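Local atomic coordinates of malate dehydrogenase (Porphyromonas gingivalis, PDB entry 3FI9), a protein that probably catalyses the NAD-dependent interconversion of malate and oxaloacetate. Residues A[9-14]-A[79-84]; A[119-124]-A[246-251]. All coordinates share one frame; numbering follows the deposited sequence.

Interaction 1. Residues A[9-14]-A[79-84]; sequences EKLTIV and YIVSSG
Val-14 O takes a hydrogen bond from Ser-83 N at 2.9 Å, with the hydroxyl of Ser-83 a longer, weak and unsettled partner on the same oxygen. This closes a run of parallel beta bonds in which Thr-12 is gripped through both backbone groups: its N donates to Tyr-79 O at 2.9 Å in a nearly straight bond (172°), and its O accepts from Val-81 N at 3.0 Å. Val-14 N then reaches Val-81 O. At the end of the strand, Ser-82 OG, anti to its own backbone N (chi1 178°) and beside the carbonyl carbon, accepts from Gly-84 N two residues on at 2.8 Å, an ST turn; Val-14 CG1 lies 3.5 Å from that same Ser-82 OG. On the face carrying Leu-11 and Tyr-79, the two side chains cross at about a right angle, Leu-11 CD1 coming to 3.9 Å from Tyr-79 CB. Ile-13 and Val-81 lie side by side there, with CD1 of Ile-13 4.0 Å from CB of Val-81. The pair forms the centre of the Rossmann-type sheet, whose first strand leads into the predicted NAD-binding loop. Helix 19-30 covers the Ile-13 and Val-81 face, helix 94-115 packs on Ile-80 and Ser-82, and strand 37-40 flanks 10-14.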
loop_
_atom_site.group_PDB
_atom_site.type_symbol
_atom_site.label_atom_id
_atom_site.label_comp_id
_atom_site.label_asym_id
_atom_site.label_seq_id
_atom_site.Cartn_x
_atom_site.Cartn_y
_atom_site.Cartn_z
ATOM N N GLU A 9 5.557 8.283 -19.712
ATOM C CA GLU A 9 5.233 9.663 -19.332
ATOM C C GLU A 9 5.213 9.866 -17.806
ATOM O O GLU A 9 4.961 8.932 -17.069
ATOM C CB GLU A 9 3.941 10.119 -20.035
ATOM C CG GLU A 9 4.168 10.005 -21.562
ATOM C CD GLU A 9 3.191 10.746 -22.427
ATOM O OE1 GLU A 9 3.643 11.597 -23.241
ATOM O OE2 GLU A 9 1.990 10.457 -22.345
ATOM N N LYS A 10 5.482 11.088 -17.361
ATOM C CA LYS A 10 5.643 11.396 -15.931
ATOM C C LYS A 10 4.282 11.486 -15.237
ATOM O O LYS A 10 3.328 12.111 -15.753
ATOM C CB LYS A 10 6.486 12.658 -15.764
ATOM C CG LYS A 10 6.512 13.297 -14.380
ATOM C CD LYS A 10 7.642 14.345 -14.307
ATOM C CE LYS A 10 7.571 15.136 -13.014
ATOM N NZ LYS A 10 8.595 16.197 -12.941
ATOM N N LEU A 11 4.207 10.774 -14.113
ATOM C CA LEU A 11 3.110 10.848 -13.183
ATOM C C LEU A 11 3.596 11.559 -11.920
ATOM O O LEU A 11 4.578 11.153 -11.241
ATOM C CB LEU A 11 2.563 9.430 -12.858
ATOM C CG LEU A 11 1.677 9.274 -11.591
ATOM C CD1 LEU A 11 0.438 10.204 -11.638
ATOM C CD2 LEU A 11 1.210 7.783 -11.396
ATOM N N THR A 12 2.908 12.642 -11.601
ATOM C CA THR A 12 3.186 13.357 -10.373
ATOM C C THR A 12 2.087 13.250 -9.314
ATOM O O THR A 12 0.913 13.600 -9.540
ATOM C CB THR A 12 3.437 14.819 -10.676
ATOM O OG1 THR A 12 4.614 14.917 -11.485
ATOM C CG2 THR A 12 3.628 15.622 -9.381
ATOM N N ILE A 13 2.496 12.838 -8.128
ATOM C CA ILE A 13 1.583 12.771 -6.980
ATOM C C ILE A 13 1.750 14.014 -6.182
ATOM O O ILE A 13 2.846 14.280 -5.712
ATOM C CB ILE A 13 1.923 11.582 -6.066
ATOM C CG1 ILE A 13 1.813 10.268 -6.827
ATOM C CG2 ILE A 13 0.986 11.556 -4.800
ATOM C CD1 ILE A 13 0.605 10.103 -7.658
ATOM N N VAL A 14 0.682 14.798 -6.020
ATOM C CA VAL A 14 0.753 15.952 -5.148
ATOM C C VAL A 14 0.211 15.582 -3.765
ATOM O O VAL A 14 -0.814 14.942 -3.671
ATOM C CB VAL A 14 -0.036 17.158 -5.756
ATOM C CG1 VAL A 14 -0.112 18.301 -4.772
ATOM C CG2 VAL A 14 0.635 17.624 -7.001
ATOM N N TYR A 79 0.381 13.222 -16.145
ATOM C CA TYR A 79 -0.710 12.767 -15.244
ATOM C C TYR A 79 -0.423 13.306 -13.885
ATOM O O TYR A 79 0.729 13.360 -13.455
ATOM C CB TYR A 79 -0.800 11.237 -15.201
ATOM C CG TYR A 79 -0.989 10.701 -16.582
ATOM C CD1 TYR A 79 -2.251 10.551 -17.120
ATOM C CD2 TYR A 79 0.125 10.436 -17.412
ATOM C CE1 TYR A 79 -2.428 10.070 -18.452
ATOM C CE2 TYR A 79 -0.044 9.993 -18.698
ATOM C CZ TYR A 79 -1.315 9.791 -19.207
ATOM O OH TYR A 79 -1.475 9.352 -20.500
ATOM N N ILE A 80 -1.484 13.736 -13.196
ATOM C CA ILE A 80 -1.337 14.290 -11.883
ATOM C C ILE A 80 -2.442 13.754 -11.008
ATOM O O ILE A 80 -3.609 13.743 -11.418
ATOM C CB ILE A 80 -1.512 15.837 -11.882
ATOM C CG1 ILE A 80 -0.402 16.508 -12.716
ATOM C CG2 ILE A 80 -1.471 16.354 -10.429
ATOM C CD1 ILE A 80 -0.630 18.019 -12.926
ATOM N N VAL A 81 -2.093 13.342 -9.800
ATOM C CA VAL A 81 -3.103 12.982 -8.813
ATOM C C VAL A 81 -2.816 13.778 -7.572
ATOM O O VAL A 81 -1.746 13.652 -7.019
ATOM C CB VAL A 81 -3.028 11.478 -8.452
ATOM C CG1 VAL A 81 -3.997 11.124 -7.260
ATOM C CG2 VAL A 81 -3.314 10.649 -9.694
ATOM N N SER A 82 -3.779 14.567 -7.102
ATOM C CA SER A 82 -3.554 15.351 -5.862
ATOM C C SER A 82 -4.403 15.030 -4.663
ATOM O O SER A 82 -5.641 15.088 -4.750
ATOM C CB SER A 82 -3.707 16.859 -6.105
ATOM O OG SER A 82 -3.523 17.564 -4.872
ATOM N N SER A 83 -3.742 14.728 -3.541
ATOM C CA SER A 83 -4.422 14.730 -2.262
ATOM C C SER A 83 -3.915 15.894 -1.462
ATOM O O SER A 83 -3.859 15.815 -0.252
ATOM C CB SER A 83 -4.177 13.458 -1.446
ATOM O OG SER A 83 -2.783 13.175 -1.422
ATOM N N GLY A 84 -3.503 16.963 -2.129
ATOM C CA GLY A 84 -2.878 18.063 -1.385
ATOM C C GLY A 84 -3.888 19.116 -1.036
ATOM O O GLY A 84 -3.884 20.176 -1.629
#

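Interaction 2. Residues A[119-124]-A[246-251]; sequences CKHVII and EMIRAA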
loop_
_atom_site.group_PDB
_atom_site.type_symbol
_atom_site.label_atom_id
_atom_site.label_comp_id
_atom_site.label_asym_id
_atom_site.label_seq_id
_atom_site.Cartn_x
_atom_site.Cartn_y
_atom_site.Cartn_z
ATOM N N CYS A 119 -0.675 18.634 -19.984
ATOM C CA CYS A 119 -1.073 17.501 -19.119
ATOM C C CYS A 119 -2.225 16.740 -19.754
ATOM O O CYS A 119 -3.095 17.359 -20.362
ATOM C CB CYS A 119 -1.530 18.055 -17.743
ATOM S SG CYS A 119 -1.453 16.827 -16.358
ATOM N N LYS A 120 -2.262 15.414 -19.617
ATOM C CA LYS A 120 -3.323 14.621 -20.216
ATOM C C LYS A 120 -4.527 14.465 -19.251
ATOM O O LYS A 120 -5.669 14.543 -19.660
ATOM C CB LYS A 120 -2.797 13.242 -20.644
ATOM C CG LYS A 120 -1.889 13.266 -21.938
ATOM C CD LYS A 120 -1.110 11.962 -22.072
ATOM C CE LYS A 120 -1.216 11.340 -23.438
ATOM N NZ LYS A 120 -0.108 11.751 -24.314
ATOM N N HIS A 121 -4.254 14.188 -17.988
ATOM C CA HIS A 121 -5.340 13.982 -17.011
ATOM C C HIS A 121 -4.979 14.364 -15.605
ATOM O O HIS A 121 -3.855 14.152 -15.166
ATOM C CB HIS A 121 -5.791 12.502 -17.006
ATOM C CG HIS A 121 -7.185 12.319 -16.499
ATOM N ND1 HIS A 121 -8.281 12.443 -17.324
ATOM C CD2 HIS A 121 -7.668 12.065 -15.251
ATOM C CE1 HIS A 121 -9.384 12.279 -16.609
ATOM N NE2 HIS A 121 -9.042 12.069 -15.346
ATOM N N VAL A 122 -5.960 14.867 -14.852
ATOM C CA VAL A 122 -5.697 15.315 -13.518
ATOM C C VAL A 122 -6.844 14.813 -12.654
ATOM O O VAL A 122 -7.998 14.928 -13.057
ATOM C CB VAL A 122 -5.720 16.879 -13.423
ATOM C CG1 VAL A 122 -5.492 17.301 -11.977
ATOM C CG2 VAL A 122 -4.669 17.459 -14.335
ATOM N N ILE A 123 -6.497 14.277 -11.491
ATOM C CA ILE A 123 -7.476 13.784 -10.502
ATOM C C ILE A 123 -7.306 14.494 -9.176
ATOM O O ILE A 123 -6.199 14.529 -8.580
ATOM C CB ILE A 123 -7.357 12.236 -10.312
ATOM C CG1 ILE A 123 -7.407 11.521 -11.698
ATOM C CG2 ILE A 123 -8.437 11.752 -9.294
ATOM C CD1 ILE A 123 -7.291 9.968 -11.631
ATOM N N ILE A 124 -8.419 15.045 -8.678
ATOM C CA ILE A 124 -8.406 15.829 -7.481
ATOM C C ILE A 124 -9.164 15.024 -6.419
ATOM O O ILE A 124 -10.291 14.590 -6.688
ATOM C CB ILE A 124 -9.141 17.143 -7.737
ATOM C CG1 ILE A 124 -8.480 17.955 -8.883
ATOM C CG2 ILE A 124 -9.215 17.942 -6.431
ATOM C CD1 ILE A 124 -7.037 18.326 -8.570
ATOM N N GLU A 246 -6.224 3.545 -9.233
ATOM C CA GLU A 246 -6.888 2.782 -10.296
ATOM C C GLU A 246 -7.437 3.746 -11.303
ATOM O O GLU A 246 -7.423 3.437 -12.509
ATOM C CB GLU A 246 -8.099 1.973 -9.807
ATOM C CG GLU A 246 -7.837 0.777 -8.987
ATOM C CD GLU A 246 -9.150 0.058 -8.611
ATOM O OE1 GLU A 246 -9.327 -1.076 -9.047
ATOM O OE2 GLU A 246 -9.999 0.614 -7.896
ATOM N N MET A 247 -7.982 4.891 -10.840
ATOM C CA MET A 247 -8.492 5.900 -11.820
ATOM C C MET A 247 -7.391 6.401 -12.772
ATOM O O MET A 247 -7.629 6.458 -14.010
ATOM C CB MET A 247 -9.166 7.115 -11.135
ATOM C CG MET A 247 -10.300 6.719 -10.149
ATOM S SD MET A 247 -10.940 8.152 -9.260
ATOM C CE MET A 247 -11.483 9.211 -10.557
ATOM N N ILE A 248 -6.243 6.826 -12.234
ATOM C CA ILE A 248 -5.181 7.357 -13.116
ATOM C C ILE A 248 -4.618 6.232 -14.039
ATOM O O ILE A 248 -4.277 6.449 -15.210
ATOM C CB ILE A 248 -4.051 8.083 -12.330
ATOM C CG1 ILE A 248 -3.392 9.133 -13.238
ATOM C CG2 ILE A 248 -2.998 7.078 -11.715
ATOM C CD1 ILE A 248 -4.318 10.310 -13.593
ATOM N N ARG A 249 -4.559 5.014 -13.534
ATOM C CA ARG A 249 -4.228 3.903 -14.431
ATOM C C ARG A 249 -5.149 3.824 -15.670
ATOM O O ARG A 249 -4.673 3.624 -16.788
ATOM C CB ARG A 249 -4.210 2.571 -13.711
ATOM C CG ARG A 249 -4.027 1.402 -14.695
ATOM C CD ARG A 249 -3.731 0.139 -13.941
ATOM N NE ARG A 249 -4.898 -0.348 -13.216
ATOM C CZ ARG A 249 -4.869 -1.437 -12.438
ATOM N NH1 ARG A 249 -3.750 -2.154 -12.334
ATOM N NH2 ARG A 249 -5.958 -1.841 -11.804
ATOM N N ALA A 250 -6.459 3.988 -15.481
ATOM C CA ALA A 250 -7.412 3.978 -16.595
ATOM C C ALA A 250 -7.146 5.125 -17.555
ATOM O O ALA A 250 -7.174 4.954 -18.766
ATOM C CB ALA A 250 -8.864 4.070 -16.043
ATOM N N ALA A 251 -6.910 6.310 -17.009
ATOM C CA ALA A 251 -6.611 7.480 -17.839
ATOM C C ALA A 251 -5.318 7.307 -18.625
ATOM O O ALA A 251 -5.134 7.979 -19.625
ATOM C CB ALA A 251 -6.523 8.735 -17.002
#
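Ile-123, on a parallel strand of the Rossmann-type NAD-binding domain, sends its side chain into helix 238-251, which belongs to the C-terminal domain, so the contact is an interdomain strand-to-helix packing. Strand 121-124 and helix segment 246-251 run nearly antiparallel, at 166°, with their axes 9.2 Å apart at closest approach. From CB, the Ile-123 side chain divides. CG2 goes toward the end of Met-247, whose CE lies 4.2 Å away, at the limit of contact. CG1 is anti to the carbonyl carbon (chi1 -52°) and passes 3.8 Å from Ile-248 CD1; it also lies in the plane of the His-121 ring, at its edge. With chi2 at 180° the chain continues extended to CD1, which meets the helix between two successive residues. There CD1 sits 3.4 Å from Met-247 CB, tighter than usual van der Waals contact, and equally near the backbone N of Ile-248, while the CD1 of Ile-248 approaches it to 3.6 Å. The Ile-248 side chain crosses that of Ile-123 obliquely and also touches Tyr-79 and Val-81 of the adjoining strand. No hydrogen bond links the two segments, and all five touching residues are buried. On the buried imidazole of His-121, NE2 is hydrogen-bonded to Thr-148 OG1 of strand 147-150. Ile-281 of strand 279-282 also touches Met-247 and Ala-251. One face of the His-121 ring receives a CH-pi contact from Ala-251: the methyl stands 3.6 Å above the ring plane, offset toward the rim, and Ala-251 CB comes closest to His-121 CG, at 3.7 Å.

Overall arrangement
Both contacts are buried and share one sheet, since strands 77-82 and 121-124 are neighbours in it, and their centres lie about 8 Å apart. Interaction 1 holds two strands inside the NAD-binding domain, where backbone hydrogen bonds do most of the work. Interaction 2 joins that domain to a helix of the C-terminal domain without hydrogen bonds, by apolar and CH-pi contacts. Probable hydrogen bonds stitch them together: Ser-82 N to Ile-123 O at 2.8 Å and Ile-123 N to Ile-80 O at 2.9 Å. Tyr-79 also spans both, its ring carbon CE1 packing 3.6 Å from Ala-251 O, and Ile-248 touches Tyr-79 and Val-81, so the helix packs on both neighbouring strands.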